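Local coordinates for protein beta-N-acetylhexosaminidase (Mycobacterium smegmatis, PDB 4YYF) that probably hydrolyses terminal non-reducing N-acetyl-D-hexosamine residues from N-acetyl-beta-D-hexosaminides, as a glycoside hydrolase of family 3, at residues F155-D160 / P200-F205; V249-V254 / Y288-S293. The protein carries 1 engineered substitution. All coordinates share one frame; numbering follows the deposited sequence.

How the contacts relate
Both contacts are buried and join neighbouring strands of one TIM barrel and the loops at their C-terminal ends, with centres about 12 Å apart. Contact 1 sets loop 155-160 against strand 199-205; contact 2 pairs strand 246-249 with 287-289. The two are adjacent: Phe205 O lies 3.0 Å from Gly250 N, a probable hydrogen bond, and His204 CD2 packs 3.5 Å from Asp290 OD2. Contact 1 is the larger, 559 Å² against 249 Å², and is tied by a buried lysine and a carboxylate-histidine pair. In contact 2 a histidine instead donates to a backbone carbonyl, and a water completes the join. The side chains of both His204 and Asp290 come within about 3 Å of a bound acetate, probably from the crystallisation liquor but consistent with a pocket.

Contact 1: residues F155-D160 / P200-F205; sequences FAPVVD and PVLKHF
Lys203 and His204, joined by a cis peptide, begin the KHFPGHG sequence motif of family 3 beta-N-acetylhexosaminidases, and here they grip loop 155-160 at the C-terminal end of a TIM-barrel strand. Val201 N donates to Ala156 O (2.9 Å) from well above that carbonyl's plane, and past the cis Ala156-Pro157 bond there is a single bridge, Val158 with Lys203. The strong bond there runs from Val159 N to Lys203 O (2.7 Å), nearly along the C=O axis.

Lys203 reaches back along the loop. Its CG sits between the backbone N and the carbonyl carbon (chi1 70°), after which the chain is extended, passing Val158 CG2 at 3.6 Å from CE and delivering NZ to Phe155 O at 2.6 Å. A salt bridge to Glu106 gives the buried ammonium a second partner. On the Lys203 side of the strand, Phe155 CD1 lies beside Val201 CG2 (3.7 Å); on the other, facing helix 234-239, Leu202 CD2 touches both Pro157 CG and Val159 CG1, the latter 3.9 Å away.

At the far end, Asp160 takes both a backbone and a ring donor from His204. Its OD1 receives His204 N (3.0 Å) from above the carboxylate plane and also accepts from His208 N, later in the same motif. Asp160 OD2 offers its syn lone pair to His204 ND1, 2.8 Å away in the plane of the ring, with an N-H...O angle of 171°. Holding OD1 by His204 N and OD2 by His204 ND1 restrains the carboxylate's rotation, and its plane lies only 15° from that of the imidazole.

Contact 2: residues V249-V254 / Y288-S293; sequences VGHMQV and YTDDLS
His251 NE2 donates to the backbone carbonyl of Asp291, with Asp291 O 2.8 Å away. The donor lies above the carbonyl plane, 58° out of it, and not on a lone pair. The ring reaches this position because CG lies beside the backbone N, anti to the carbonyl carbon (chi1 -55°), which swings it toward 288-293; the second ring nitrogen, ND1, is hydrogen-bonded to Ser264 OG. Both ring nitrogens thus have partners, which fixes the ring's orientation. A water adds a second polar link, accepting from His251 N at 2.9 Å and donating to Asp290 OD2 at 3.0 Å.

Backbone pairing comes next. Val249 N donates to Tyr288 O (2.9 Å) and Val249 O accepts from Asp290 N (3.1 Å): bonds from one residue to the two neighbours of its partner Thr289 are the signature of a parallel bridge. Within 288-293 the turn is held by its own side chains. Asp290 OD1 receives Asp291 N at 2.7 Å on its anti side, Thr289 OG1 donates to Asp290 O, and Asp291 OD1 accepts from Ser293 N, forming an Asx turn.

Packing closes around the histidine. Asp290 CB sits over one ring face, 3.9 Å from the His251 centroid and 29° off the ring normal, a CH-pi contact, while Leu292 CD2 approaches His251 CE1 at 3.8 Å. On the outer side, Val249 and Thr289 share one face of the sheet and rest on Tyr270 of helix 267-275. An acetate, probably from crystallisation, lies beside Asp290, consistent with a pocket there. Neighbouring parallel strands running into loops are characteristic of the C-terminal mouth of a TIM barrel, where family 3 hydrolases have their active site.

Contact 1: residues F155-D160 / P200-F205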
ATOM      1  N   PHE A 155       3.431   3.862   3.377  1.00 12.84           N
ATOM      2  CA  PHE A 155       3.207   3.747   1.939  1.00 12.61           C
ATOM      3  C   PHE A 155       4.173   4.670   1.213  1.00 15.99           C
ATOM      4  O   PHE A 155       3.787   5.700   0.670  1.00 19.39           O
ATOM      5  CB  PHE A 155       1.760   4.075   1.597  1.00  9.81           C
ATOM      6  CG  PHE A 155       0.771   3.078   2.150  1.00 16.09           C
ATOM      7  CD1 PHE A 155       0.977   1.709   1.976  1.00 15.98           C
ATOM      8  CD2 PHE A 155      -0.342   3.502   2.865  1.00 15.92           C
ATOM      9  CE1 PHE A 155       0.055   0.768   2.485  1.00 14.51           C
ATOM     10  CE2 PHE A 155      -1.262   2.572   3.383  1.00 17.90           C
ATOM     11  CZ  PHE A 155      -1.056   1.203   3.182  1.00 13.10           C
ATOM     12  N   ALA A 156       5.442   4.282   1.239  1.00 14.20           N
ATOM     13  CA  ALA A 156       6.524   5.032   0.613  1.00 13.45           C
ATOM     14  C   ALA A 156       7.686   4.067   0.495  1.00 14.10           C
ATOM     15  O   ALA A 156       7.782   3.128   1.278  1.00 15.91           O
ATOM     16  CB  ALA A 156       6.897   6.251   1.493  1.00 14.06           C
ATOM     17  N   PRO A 157       8.605   4.289  -0.458  1.00 14.65           N
ATOM     18  CA  PRO A 157       8.717   5.408  -1.383  1.00 14.80           C
ATOM     19  C   PRO A 157       7.918   5.208  -2.659  1.00 16.16           C
ATOM     20  O   PRO A 157       7.696   4.092  -3.123  1.00 15.24           O
ATOM     21  CB  PRO A 157      10.204   5.400  -1.745  1.00 13.16           C
ATOM     22  CG  PRO A 157      10.552   3.917  -1.733  1.00 14.32           C
ATOM     23  CD  PRO A 157       9.775   3.392  -0.529  1.00 13.13           C
ATOM     24  N   VAL A 158       7.516   6.333  -3.227  1.00 16.10           N
ATOM     25  CA  VAL A 158       7.037   6.399  -4.594  1.00 16.57           C
ATOM     26  C   VAL A 158       8.207   6.050  -5.503  1.00 16.57           C
ATOM     27  O   VAL A 158       9.292   6.622  -5.376  1.00 15.94           O
ATOM     28  CB  VAL A 158       6.583   7.840  -4.901  1.00 18.25           C
ATOM     29  CG1 VAL A 158       6.335   8.041  -6.408  1.00 17.27           C
ATOM     30  CG2 VAL A 158       5.338   8.177  -4.087  1.00 16.44           C
ATOM     31  N   VAL A 159       8.000   5.116  -6.423  1.00 15.35           N
ATOM     32  CA  VAL A 159       9.037   4.802  -7.404  1.00 14.21           C
ATOM     33  C   VAL A 159       8.581   5.191  -8.804  1.00 15.19           C
ATOM     34  O   VAL A 159       9.272   4.930  -9.794  1.00 18.43           O
ATOM     35  CB  VAL A 159       9.473   3.316  -7.346  1.00 22.28           C
ATOM     36  CG1 VAL A 159      10.089   2.984  -5.973  1.00 18.32           C
ATOM     37  CG2 VAL A 159       8.293   2.409  -7.629  1.00 16.44           C
ATOM     38  N   ASP A 160       7.426   5.847  -8.877  1.00 17.74           N
ATOM     39  CA  ASP A 160       6.986   6.463 -10.122  1.00 15.77           C
ATOM     40  C   ASP A 160       8.058   7.379 -10.695  1.00 19.13           C
ATOM     41  O   ASP A 160       8.774   8.067  -9.960  1.00 21.50           O
ATOM     42  CB  ASP A 160       5.704   7.271  -9.909  1.00 20.07           C
ATOM     43  CG  ASP A 160       4.544   6.422  -9.440  1.00 23.42           C
ATOM     44  OD1 ASP A 160       4.430   5.253  -9.880  1.00 20.94           O
ATOM     45  OD2 ASP A 160       3.741   6.923  -8.615  1.00 18.97           O
ATOM     46  N   PRO A 200       8.429  -0.707   4.198  1.00 16.29           N
ATOM     47  CA  PRO A 200       8.222   0.229   3.090  1.00 13.80           C
ATOM     48  C   PRO A 200       7.369  -0.395   1.980  1.00 17.27           C
ATOM     49  O   PRO A 200       7.348  -1.623   1.822  1.00 15.72           O
ATOM     50  CB  PRO A 200       9.643   0.516   2.601  1.00 15.67           C
ATOM     51  CG  PRO A 200      10.435  -0.704   2.970  1.00 13.43           C
ATOM     52  CD  PRO A 200       9.746  -1.379   4.136  1.00 15.23           C
ATOM     53  N   VAL A 201       6.637   0.445   1.248  1.00 15.11           N
ATOM     54  CA  VAL A 201       5.766  -0.039   0.171  1.00 14.43           C
ATOM     55  C   VAL A 201       6.063   0.748  -1.109  1.00 17.85           C
ATOM     56  O   VAL A 201       5.794   1.940  -1.177  1.00 18.11           O
ATOM     57  CB  VAL A 201       4.269   0.110   0.525  1.00 12.91           C
ATOM     58  CG1 VAL A 201       3.394  -0.589  -0.548  1.00 10.52           C
ATOM     59  CG2 VAL A 201       3.962  -0.483   1.922  1.00 11.75           C
ATOM     60  N   LEU A 202       6.624   0.074  -2.110  1.00 13.12           N
ATOM     61  CA  LEU A 202       6.928   0.695  -3.401  1.00 14.41           C
ATOM     62  C   LEU A 202       5.637   0.947  -4.188  1.00 15.97           C
ATOM     63  O   LEU A 202       4.818   0.043  -4.331  1.00 17.36           O
ATOM     64  CB  LEU A 202       7.827  -0.238  -4.213  1.00 14.56           C
ATOM     65  CG  LEU A 202       9.055  -0.815  -3.502  1.00 16.42           C
ATOM     66  CD1 LEU A 202       9.747  -1.841  -4.396  1.00 17.28           C
ATOM     67  CD2 LEU A 202      10.034   0.299  -3.132  1.00 17.08           C
ATOM     68  N   LYS A 203       5.448   2.156  -4.715  1.00 16.29           N
ATOM     69  CA  LYS A 203       4.189   2.487  -5.408  1.00 14.53           C
ATOM     70  C   LYS A 203       4.465   3.458  -6.569  1.00 17.71           C
ATOM     71  O   LYS A 203       5.491   4.144  -6.537  1.00 20.30           O
ATOM     72  CB  LYS A 203       3.176   3.070  -4.403  1.00 15.77           C
ATOM     73  CG  LYS A 203       3.527   4.462  -3.882  1.00 18.73           C
ATOM     74  CD  LYS A 203       2.677   4.816  -2.638  1.00 15.27           C
ATOM     75  CE  LYS A 203       2.828   6.290  -2.255  1.00 15.18           C
ATOM     76  NZ  LYS A 203       2.027   6.629  -1.026  1.00 14.43           N
ATOM     77  N   HIS A 204       3.606   3.540  -7.596  1.00 17.47           N
ATOM     78  CA  HIS A 204       2.358   2.785  -7.753  1.00 15.97           C
ATOM     79  C   HIS A 204       2.483   1.845  -8.969  1.00 20.23           C
ATOM     80  O   HIS A 204       2.417   2.292 -10.113  1.00 22.09           O
ATOM     81  CB  HIS A 204       1.171   3.750  -7.978  1.00 11.44           C
ATOM     82  CG  HIS A 204       1.006   4.797  -6.914  1.00 15.61           C
ATOM     83  ND1 HIS A 204       1.741   5.977  -6.899  1.00 19.80           N
ATOM     84  CD2 HIS A 204       0.181   4.875  -5.842  1.00 13.50           C
ATOM     85  CE1 HIS A 204       1.390   6.702  -5.862  1.00 18.92           C
ATOM     86  NE2 HIS A 204       0.436   6.058  -5.195  1.00 18.66           N
ATOM     87  N   PHE A 205       2.660   0.550  -8.721  1.00 15.49           N
ATOM     88  CA  PHE A 205       2.933  -0.445  -9.772  1.00 15.32           C
ATOM     89  C   PHE A 205       1.763  -0.608 -10.755  1.00 19.44           C
ATOM     90  O   PHE A 205       0.599  -0.640 -10.344  1.00 19.02           O
ATOM     91  CB  PHE A 205       3.239  -1.788  -9.090  1.00 14.11           C
ATOM     92  CG  PHE A 205       3.675  -2.887 -10.020  1.00 16.31           C
ATOM     93  CD1 PHE A 205       2.738  -3.727 -10.621  1.00 14.73           C
ATOM     94  CD2 PHE A 205       5.029  -3.126 -10.247  1.00 15.59           C
ATOM     95  CE1 PHE A 205       3.144  -4.766 -11.463  1.00 16.25           C
ATOM     96  CE2 PHE A 205       5.434  -4.167 -11.082  1.00 17.10           C
ATOM     97  CZ  PHE A 205       4.485  -4.989 -11.689  1.00 15.05           C
TER

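Contact 2: residues V249-V254 / Y288-S293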
ATOM      1  N   VAL A 249      -0.208  -1.590  -5.922  1.00 17.58           N
ATOM      2  CA  VAL A 249      -0.628  -1.494  -7.321  1.00 16.15           C
ATOM      3  C   VAL A 249      -1.621  -0.344  -7.482  1.00 19.18           C
ATOM      4  O   VAL A 249      -2.554  -0.217  -6.691  1.00 19.39           O
ATOM      5  CB  VAL A 249      -1.281  -2.810  -7.791  1.00 14.77           C
ATOM      6  CG1 VAL A 249      -1.793  -2.669  -9.216  1.00 17.54           C
ATOM      7  CG2 VAL A 249      -0.280  -3.951  -7.720  1.00 13.39           C
ATOM      8  N   GLY A 250      -1.422   0.504  -8.492  1.00 19.52           N
ATOM      9  CA  GLY A 250      -2.298   1.648  -8.692  1.00 17.64           C
ATOM     10  C   GLY A 250      -3.482   1.319  -9.593  1.00 22.36           C
ATOM     11  O   GLY A 250      -3.637   0.178 -10.027  1.00 19.95           O
ATOM     12  N   HIS A 251      -4.312   2.319  -9.886  1.00 18.37           N
ATOM     13  CA  HIS A 251      -5.563   2.090 -10.605  1.00 15.28           C
ATOM     14  C   HIS A 251      -5.474   2.426 -12.097  1.00 20.46           C
ATOM     15  O   HIS A 251      -6.499   2.440 -12.792  1.00 24.47           O
ATOM     16  CB  HIS A 251      -6.715   2.914  -9.985  1.00 15.43           C
ATOM     17  CG  HIS A 251      -6.920   2.678  -8.514  1.00 16.60           C
ATOM     18  ND1 HIS A 251      -6.834   1.432  -7.935  1.00 16.13           N
ATOM     19  CD2 HIS A 251      -7.212   3.545  -7.513  1.00 17.67           C
ATOM     20  CE1 HIS A 251      -7.064   1.539  -6.633  1.00 16.98           C
ATOM     21  NE2 HIS A 251      -7.298   2.808  -6.354  1.00 16.76           N
HETATM   22  N   MSE A 252      -4.275   2.707 -12.599  1.00 18.10           N
HETATM   23  CA  MSE A 252      -4.147   3.086 -14.012  1.00 17.26           C
HETATM   24  C   MSE A 252      -4.547   1.922 -14.905  1.00 18.51           C
HETATM   25  O   MSE A 252      -4.370   0.761 -14.530  1.00 20.42           O
HETATM   26  CB  MSE A 252      -2.704   3.456 -14.350  1.00 20.40           C
HETATM   27  CG  MSE A 252      -2.038   4.459 -13.420  1.00 23.39           C
HETATM   28 SE   MSE A 252      -1.205   3.648 -11.842  0.63 25.32          SE
HETATM   29  CE  MSE A 252      -0.448   2.066 -12.644  1.00 18.20           C
ATOM     30  N   GLN A 253      -5.081   2.235 -16.082  1.00 22.02           N
ATOM     31  CA  GLN A 253      -5.271   1.237 -17.126  1.00 22.54           C
ATOM     32  C   GLN A 253      -3.986   1.176 -17.951  1.00 25.87           C
ATOM     33  O   GLN A 253      -3.441   2.219 -18.325  1.00 23.96           O
ATOM     34  CB  GLN A 253      -6.445   1.632 -18.025  1.00 21.06           C
ATOM     35  CG  GLN A 253      -7.769   1.702 -17.276  1.00 27.58           C
ATOM     36  CD  GLN A 253      -8.811   2.526 -17.999  1.00 30.46           C
ATOM     37  OE1 GLN A 253      -9.190   2.214 -19.125  1.00 30.09           O
ATOM     38  NE2 GLN A 253      -9.275   3.598 -17.352  1.00 32.84           N
ATOM     39  N   VAL A 254      -3.501  -0.033 -18.224  1.00 21.33           N
ATOM     40  CA  VAL A 254      -2.245  -0.205 -18.960  1.00 22.19           C
ATOM     41  C   VAL A 254      -2.472  -0.915 -20.294  1.00 24.91           C
ATOM     42  O   VAL A 254      -2.807  -2.098 -20.305  1.00 28.11           O
ATOM     43  CB  VAL A 254      -1.233  -1.048 -18.136  1.00 20.14           C
ATOM     44  CG1 VAL A 254       0.117  -1.155 -18.862  1.00 22.52           C
ATOM     45  CG2 VAL A 254      -1.061  -0.491 -16.723  1.00 20.18           C
ATOM     46  N   TYR A 288      -0.343  -4.514  -1.845  1.00 13.90           N
ATOM     47  CA  TYR A 288      -1.517  -3.711  -1.503  1.00 12.14           C
ATOM     48  C   TYR A 288      -2.169  -3.150  -2.758  1.00 17.82           C
ATOM     49  O   TYR A 288      -1.514  -3.027  -3.795  1.00 18.26           O
ATOM     50  CB  TYR A 288      -1.105  -2.494  -0.658  1.00 14.22           C
ATOM     51  CG  TYR A 288      -0.755  -2.756   0.788  1.00 11.88           C
ATOM     52  CD1 TYR A 288      -1.722  -2.657   1.777  1.00 12.25           C
ATOM     53  CD2 TYR A 288       0.553  -3.043   1.171  1.00 14.43           C
ATOM     54  CE1 TYR A 288      -1.406  -2.866   3.123  1.00 14.84           C
ATOM     55  CE2 TYR A 288       0.885  -3.257   2.527  1.00 11.40           C
ATOM     56  CZ  TYR A 288      -0.110  -3.170   3.484  1.00 15.15           C
ATOM     57  OH  TYR A 288       0.173  -3.373   4.821  1.00 16.81           O
ATOM     58  N   THR A 289      -3.449  -2.772  -2.655  1.00 14.17           N
ATOM     59  CA  THR A 289      -4.044  -1.894  -3.655  1.00 13.34           C
ATOM     60  C   THR A 289      -3.963  -0.462  -3.157  1.00 13.65           C
ATOM     61  O   THR A 289      -3.845  -0.212  -1.958  1.00 19.55           O
ATOM     62  CB  THR A 289      -5.540  -2.171  -3.879  1.00 14.72           C
ATOM     63  OG1 THR A 289      -6.254  -1.794  -2.692  1.00 15.60           O
ATOM     64  CG2 THR A 289      -5.788  -3.633  -4.205  1.00 13.94           C
ATOM     65  N   ASP A 290      -4.082   0.480  -4.083  1.00 14.64           N
ATOM     66  CA  ASP A 290      -4.303   1.882  -3.736  1.00 16.06           C
ATOM     67  C   ASP A 290      -5.758   1.971  -3.249  1.00 17.69           C
ATOM     68  O   ASP A 290      -6.505   0.988  -3.322  1.00 18.17           O
ATOM     69  CB  ASP A 290      -4.067   2.753  -4.981  1.00 16.75           C
ATOM     70  CG  ASP A 290      -3.794   4.226  -4.660  1.00 20.75           C
ATOM     71  OD1 ASP A 290      -4.026   4.680  -3.523  1.00 17.27           O
ATOM     72  OD2 ASP A 290      -3.354   4.940  -5.582  1.00 17.85           O
ATOM     73  N   ASP A 291      -6.145   3.137  -2.742  1.00 13.66           N
ATOM     74  CA  ASP A 291      -7.463   3.368  -2.129  1.00 15.53           C
ATOM     75  C   ASP A 291      -8.618   3.016  -3.071  1.00 17.77           C
ATOM     76  O   ASP A 291      -8.751   3.590  -4.144  1.00 21.31           O
ATOM     77  CB  ASP A 291      -7.502   4.834  -1.659  1.00 15.04           C
ATOM     78  CG  ASP A 291      -8.891   5.358  -1.331  1.00 20.71           C
ATOM     79  OD1 ASP A 291      -9.827   4.589  -1.031  1.00 20.45           O
ATOM     80  OD2 ASP A 291      -9.030   6.599  -1.356  1.00 22.92           O
ATOM     81  N   LEU A 292      -9.441   2.053  -2.648  1.00 16.91           N
ATOM     82  CA  LEU A 292     -10.537   1.523  -3.468  1.00 18.09           C
ATOM     83  C   LEU A 292     -11.879   2.243  -3.317  1.00 20.09           C
ATOM     84  O   LEU A 292     -12.806   1.974  -4.078  1.00 20.96           O
ATOM     85  CB  LEU A 292     -10.747   0.030  -3.191  1.00 19.26           C
ATOM     86  CG  LEU A 292      -9.609  -0.927  -3.524  1.00 19.58           C
ATOM     87  CD1 LEU A 292      -9.895  -2.292  -2.938  1.00 20.57           C
ATOM     88  CD2 LEU A 292      -9.415  -1.030  -5.032  1.00 15.15           C
ATOM     89  N   SER A 293     -12.000   3.159  -2.357  1.00 19.45           N
ATOM     90  CA  SER A 293     -13.310   3.773  -2.097  1.00 15.95           C
ATOM     91  C   SER A 293     -13.438   5.237  -2.542  1.00 21.53           C
ATOM     92  O   SER A 293     -14.459   5.635  -3.106  1.00 22.91           O
ATOM     93  CB  SER A 293     -13.681   3.644  -0.622  1.00 18.25           C
ATOM     94  OG  SER A 293     -12.796   4.406   0.184  1.00 16.95           O
TER
HETATM   95  O   HOH W   1      -3.801   4.858  -8.500  1.00 18.27           O